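Local atomic coordinates of NAD-dependent aldehyde dehydrogenase (Burkholderia multivorans, PDB entry 5UJU), a protein that probably oxidises aldehydes to carboxylic acids with NAD as the electron acceptor. Residues Ala413-Leu426 against Ala434-Val446. Sequence-based numbering, arbitrary orientation.
Sequences ARAVGRVLLDSQTL and ARVRTPLVLQLDV
Val441 O receives two backbone donors, Leu420 N at 2.7 Å and the straighter Leu421 N at 3.1 Å, while Val441 N returns a bond to Leu421 O. This classic beta bulge shifts the antiparallel register by one residue between the Val419–Leu442 and Leu421–Val441 pairs. It illustrates how an edge strand can bend without losing its partner.

Leu440 packs against both strand 418-421 and helix 404-414. Its CB lies beside Ser423 CB; CG stands anti to the backbone N (chi1 173°), and from there the methyls part. CD1 reaches Leu421 O and Val419 CG1, whereas CD2 packs 3.6 Å from Ala413 CB of helix 404-414. Leu442 adds CD2 against Val419 CG2 (3.6 Å) and CD1 against Ala413 CB. Nearby, Arg414 NE meets Asp422 OD1 in the guanidinium plane at 2.7 Å, a salt bridge tying Arg414 to the chain beyond the bulge.

Just before strand 440-445, Thr438 uses both its hydroxyl and its carbonyl. Its OG1, held between backbone N and carbonyl carbon (chi1 61°), accepts from Gln424 N at 2.6 Å and donates to a water bound to Asp422 O and Pro439 O; its carbonyl takes Ser423 OG at 2.7 Å.

Strand 440-445 lies in the mixed sheet between 418-421, antiparallel to it, and 460-466, parallel to it, leaving 418-421 as an outermost strand of this chain's sheet following helix 404-414, within the alpha/beta fold of the aldehyde dehydrogenase family.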
loop_
_atom_site.group_PDB
_atom_site.type_symbol
_atom_site.label_atom_id
_atom_site.label_comp_id
_atom_site.label_asym_id
_atom_site.label_seq_id
_atom_site.Cartn_x
_atom_site.Cartn_y
_atom_site.Cartn_z
ATOM N N ALA A 413 -31.065 0.083 23.860
ATOM C CA ALA A 413 -31.236 1.418 23.295
ATOM C C ALA A 413 -32.539 2.075 23.751
ATOM O O ALA A 413 -32.609 3.308 23.822
ATOM C CB ALA A 413 -31.176 1.353 21.766
ATOM N N ARG A 414 -33.571 1.281 24.067
ATOM C CA ARG A 414 -34.843 1.855 24.505
ATOM C C ARG A 414 -34.675 2.775 25.707
ATOM O O ARG A 414 -35.387 3.776 25.831
ATOM C CB ARG A 414 -35.849 0.756 24.838
ATOM C CG ARG A 414 -36.562 0.174 23.651
ATOM C CD ARG A 414 -37.678 -0.761 24.099
ATOM N NE ARG A 414 -38.379 -1.334 22.953
ATOM C CZ ARG A 414 -38.231 -2.588 22.540
ATOM N NH1 ARG A 414 -37.420 -3.407 23.189
ATOM N NH2 ARG A 414 -38.901 -3.027 21.481
ATOM N N ALA A 415 -33.758 2.450 26.609
ATOM C CA ALA A 415 -33.597 3.225 27.830
ATOM C C ALA A 415 -32.828 4.523 27.623
ATOM O O ALA A 415 -32.723 5.312 28.567
ATOM C CB ALA A 415 -32.886 2.384 28.893
ATOM N N VAL A 416 -32.315 4.777 26.423
ATOM C CA VAL A 416 -31.276 5.789 26.265
ATOM C C VAL A 416 -31.822 7.208 26.092
ATOM O O VAL A 416 -31.205 8.167 26.576
ATOM C CB VAL A 416 -30.362 5.378 25.098
ATOM C CG1 VAL A 416 -29.917 6.579 24.279
ATOM C CG2 VAL A 416 -29.160 4.625 25.638
ATOM N N GLY A 417 -32.964 7.380 25.428
ATOM C CA GLY A 417 -33.539 8.710 25.328
ATOM C C GLY A 417 -35.051 8.698 25.359
ATOM O O GLY A 417 -35.656 7.893 26.074
ATOM N N ARG A 418 -35.673 9.545 24.545
ATOM C CA ARG A 418 -37.117 9.511 24.355
ATOM C C ARG A 418 -37.413 8.709 23.098
ATOM O O ARG A 418 -36.844 8.982 22.032
ATOM C CB ARG A 418 -37.720 10.916 24.221
ATOM C CG ARG A 418 -39.216 10.888 23.849
ATOM C CD ARG A 418 -39.813 12.276 23.623
ATOM N NE ARG A 418 -39.789 13.068 24.839
ATOM C CZ ARG A 418 -40.801 13.165 25.697
ATOM N NH1 ARG A 418 -41.938 12.522 25.483
ATOM N NH2 ARG A 418 -40.666 13.909 26.772
ATOM N N VAL A 419 -38.290 7.719 23.224
ATOM C CA VAL A 419 -38.619 6.868 22.090
ATOM C C VAL A 419 -39.594 7.616 21.193
ATOM O O VAL A 419 -40.676 8.018 21.633
ATOM C CB VAL A 419 -39.199 5.527 22.550
ATOM C CG1 VAL A 419 -39.525 4.670 21.333
ATOM C CG2 VAL A 419 -38.208 4.816 23.461
ATOM N N LEU A 420 -39.213 7.799 19.928
ATOM C CA LEU A 420 -40.113 8.369 18.935
ATOM C C LEU A 420 -40.928 7.288 18.235
ATOM O O LEU A 420 -42.093 7.508 17.887
ATOM C CB LEU A 420 -39.316 9.194 17.923
ATOM C CG LEU A 420 -38.688 10.460 18.514
ATOM C CD1 LEU A 420 -37.677 11.057 17.566
ATOM C CD2 LEU A 420 -39.763 11.465 18.857
ATOM N N LEU A 421 -40.323 6.128 17.993
ATOM C CA LEU A 421 -41.025 5.008 17.384
ATOM C C LEU A 421 -40.459 3.755 18.014
ATOM O O LEU A 421 -39.249 3.525 17.937
ATOM C CB LEU A 421 -40.846 4.980 15.862
ATOM C CG LEU A 421 -41.282 3.689 15.161
ATOM C CD1 LEU A 421 -42.771 3.473 15.361
ATOM C CD2 LEU A 421 -40.963 3.774 13.688
ATOM N N ASP A 422 -41.314 2.975 18.667
ATOM C CA ASP A 422 -40.836 1.784 19.343
ATOM C C ASP A 422 -40.677 0.658 18.337
ATOM O O ASP A 422 -41.408 0.576 17.348
ATOM C CB ASP A 422 -41.774 1.367 20.478
ATOM C CG ASP A 422 -41.115 0.381 21.438
ATOM O OD1 ASP A 422 -39.882 0.207 21.347
ATOM O OD2 ASP A 422 -41.808 -0.196 22.304
ATOM N N SER A 423 -39.697 -0.199 18.603
ATOM C CA SER A 423 -39.461 -1.410 17.834
ATOM C C SER A 423 -40.458 -2.488 18.238
ATOM O O SER A 423 -40.642 -2.753 19.429
ATOM C CB SER A 423 -38.032 -1.893 18.074
ATOM O OG SER A 423 -37.833 -3.171 17.515
ATOM N N GLN A 424 -41.068 -3.143 17.249
ATOM C CA GLN A 424 -42.045 -4.198 17.487
ATOM C C GLN A 424 -41.553 -5.521 16.914
ATOM O O GLN A 424 -40.697 -5.551 16.031
ATOM C CB GLN A 424 -43.402 -3.864 16.844
ATOM C CG GLN A 424 -43.922 -2.459 17.116
ATOM C CD GLN A 424 -44.201 -2.213 18.575
ATOM O OE1 GLN A 424 -44.141 -3.129 19.399
ATOM N NE2 GLN A 424 -44.517 -0.962 18.912
ATOM N N THR A 425 -42.073 -6.622 17.464
ATOM C CA THR A 425 -41.852 -7.952 16.901
ATOM C C THR A 425 -42.942 -8.253 15.876
ATOM O O THR A 425 -44.137 -8.098 16.162
ATOM C CB THR A 425 -41.854 -9.012 18.004
ATOM O OG1 THR A 425 -40.817 -8.717 18.943
ATOM C CG2 THR A 425 -41.625 -10.406 17.426
ATOM N N LEU A 426 -42.536 -8.718 14.700
ATOM C CA LEU A 426 -43.486 -9.082 13.663
ATOM C C LEU A 426 -43.519 -10.602 13.504
ATOM O O LEU A 426 -42.508 -11.285 13.692
ATOM C CB LEU A 426 -43.113 -8.430 12.321
ATOM C CG LEU A 426 -42.957 -6.907 12.196
ATOM C CD1 LEU A 426 -42.827 -6.514 10.743
ATOM C CD2 LEU A 426 -44.138 -6.170 12.861
ATOM N N ALA A 434 -39.263 -16.960 12.115
ATOM C CA ALA A 434 -38.320 -15.918 11.746
ATOM C C ALA A 434 -38.207 -14.875 12.859
ATOM O O ALA A 434 -39.153 -14.641 13.619
ATOM C CB ALA A 434 -38.750 -15.240 10.451
ATOM N N ARG A 435 -37.019 -14.270 12.961
ATOM C CA ARG A 435 -36.692 -13.229 13.936
ATOM C C ARG A 435 -36.788 -11.884 13.217
ATOM O O ARG A 435 -35.881 -11.501 12.473
ATOM C CB ARG A 435 -35.295 -13.464 14.517
ATOM C CG ARG A 435 -34.884 -12.510 15.639
ATOM C CD ARG A 435 -33.371 -12.574 15.870
ATOM N NE ARG A 435 -32.957 -13.884 16.344
ATOM C CZ ARG A 435 -32.170 -14.719 15.669
ATOM N NH1 ARG A 435 -31.693 -14.390 14.480
ATOM N NH2 ARG A 435 -31.868 -15.898 16.193
ATOM N N VAL A 436 -37.899 -11.172 13.415
ATOM C CA VAL A 436 -38.171 -9.937 12.685
ATOM C C VAL A 436 -38.489 -8.850 13.706
ATOM O O VAL A 436 -39.356 -9.048 14.566
ATOM C CB VAL A 436 -39.341 -10.100 11.693
ATOM C CG1 VAL A 436 -39.558 -8.816 10.865
ATOM C CG2 VAL A 436 -39.149 -11.298 10.778
ATOM N N ARG A 437 -37.818 -7.696 13.585
ATOM C CA ARG A 437 -38.004 -6.556 14.477
ATOM C C ARG A 437 -38.002 -5.259 13.677
ATOM O O ARG A 437 -37.154 -5.072 12.801
ATOM C CB ARG A 437 -36.874 -6.464 15.517
ATOM C CG ARG A 437 -36.655 -7.675 16.375
ATOM C CD ARG A 437 -37.821 -7.884 17.307
ATOM N NE ARG A 437 -37.500 -8.800 18.403
ATOM C CZ ARG A 437 -37.720 -10.107 18.367
ATOM N NH1 ARG A 437 -38.255 -10.657 17.283
ATOM N NH2 ARG A 437 -37.407 -10.864 19.413
ATOM N N THR A 438 -38.925 -4.348 14.009
ATOM C CA THR A 438 -39.030 -3.062 13.318
ATOM C C THR A 438 -38.051 -2.056 13.919
ATOM O O THR A 438 -37.551 -2.261 15.026
ATOM C CB THR A 438 -40.465 -2.526 13.395
ATOM O OG1 THR A 438 -40.851 -2.308 14.762
ATOM C CG2 THR A 438 -41.423 -3.516 12.752
ATOM N N PRO A 439 -37.758 -0.956 13.216
ATOM C CA PRO A 439 -36.741 -0.026 13.722
ATOM C C PRO A 439 -37.165 0.716 14.983
ATOM O O PRO A 439 -38.340 1.043 15.200
ATOM C CB PRO A 439 -36.543 0.952 12.557
ATOM C CG PRO A 439 -36.986 0.193 11.339
ATOM C CD PRO A 439 -38.125 -0.648 11.818
ATOM N N LEU A 440 -36.166 0.983 15.819
ATOM C CA LEU A 440 -36.294 1.835 16.991
ATOM C C LEU A 440 -35.738 3.212 16.653
ATOM O O LEU A 440 -34.590 3.328 16.208
ATOM C CB LEU A 440 -35.537 1.240 18.179
ATOM C CG LEU A 440 -35.443 2.112 19.438
ATOM C CD1 LEU A 440 -36.813 2.272 20.109
ATOM C CD2 LEU A 440 -34.451 1.503 20.385
ATOM N N VAL A 441 -36.547 4.252 16.858
ATOM C CA VAL A 441 -36.134 5.622 16.583
ATOM C C VAL A 441 -36.249 6.422 17.867
ATOM O O VAL A 441 -37.316 6.452 18.494
ATOM C CB VAL A 441 -36.958 6.274 15.460
ATOM C CG1 VAL A 441 -36.419 7.677 15.194
ATOM C CG2 VAL A 441 -36.883 5.440 14.168
ATOM N N LEU A 442 -35.153 7.061 18.255
ATOM C CA LEU A 442 -35.068 7.771 19.518
ATOM C C LEU A 442 -34.770 9.243 19.281
ATOM O O LEU A 442 -34.214 9.637 18.254
ATOM C CB LEU A 442 -33.982 7.170 20.415
ATOM C CG LEU A 442 -34.160 5.677 20.690
ATOM C CD1 LEU A 442 -32.822 4.993 20.858
ATOM C CD2 LEU A 442 -35.012 5.470 21.915
ATOM N N GLN A 443 -35.150 10.061 20.253
ATOM C CA GLN A 443 -34.803 11.470 20.238
ATOM C C GLN A 443 -33.697 11.707 21.257
ATOM O O GLN A 443 -33.807 11.264 22.408
ATOM C CB GLN A 443 -36.016 12.348 20.565
ATOM C CG GLN A 443 -35.681 13.831 20.624
ATOM C CD GLN A 443 -36.901 14.719 20.890
ATOM O OE1 GLN A 443 -38.033 14.377 20.550
ATOM N NE2 GLN A 443 -36.659 15.860 21.502
ATOM N N LEU A 444 -32.641 12.402 20.834
ATOM C CA LEU A 444 -31.576 12.838 21.727
ATOM C C LEU A 444 -31.303 14.326 21.528
ATOM O O LEU A 444 -31.825 14.971 20.613
ATOM C CB LEU A 444 -30.287 12.045 21.498
ATOM C CG LEU A 444 -30.368 10.594 21.956
ATOM C CD1 LEU A 444 -29.061 9.879 21.611
ATOM C CD2 LEU A 444 -30.650 10.553 23.443
ATOM N N ASP A 445 -30.486 14.864 22.423
ATOM C CA ASP A 445 -29.924 16.198 22.313
ATOM C C ASP A 445 -28.433 16.067 22.049
ATOM O O ASP A 445 -27.832 15.030 22.333
ATOM C CB ASP A 445 -30.169 17.018 23.588
ATOM C CG ASP A 445 -29.663 18.445 23.470
ATOM O OD1 ASP A 445 -30.360 19.277 22.847
ATOM O OD2 ASP A 445 -28.562 18.727 23.991
ATOM N N VAL A 446 -27.844 17.129 21.489
ATOM C CA VAL A 446 -26.415 17.130 21.190
ATOM C C VAL A 446 -25.573 16.873 22.440
ATOM O O VAL A 446 -24.447 16.366 22.339
ATOM C CB VAL A 446 -26.028 18.455 20.492
ATOM C CG1 VAL A 446 -26.190 19.632 21.425
ATOM C CG2 VAL A 446 -24.623 18.378 19.937
HETATM O O HOH W 1 -40.827 0.438 14.700
HETATM O O HOH W 2 -40.208 -12.350 14.777
#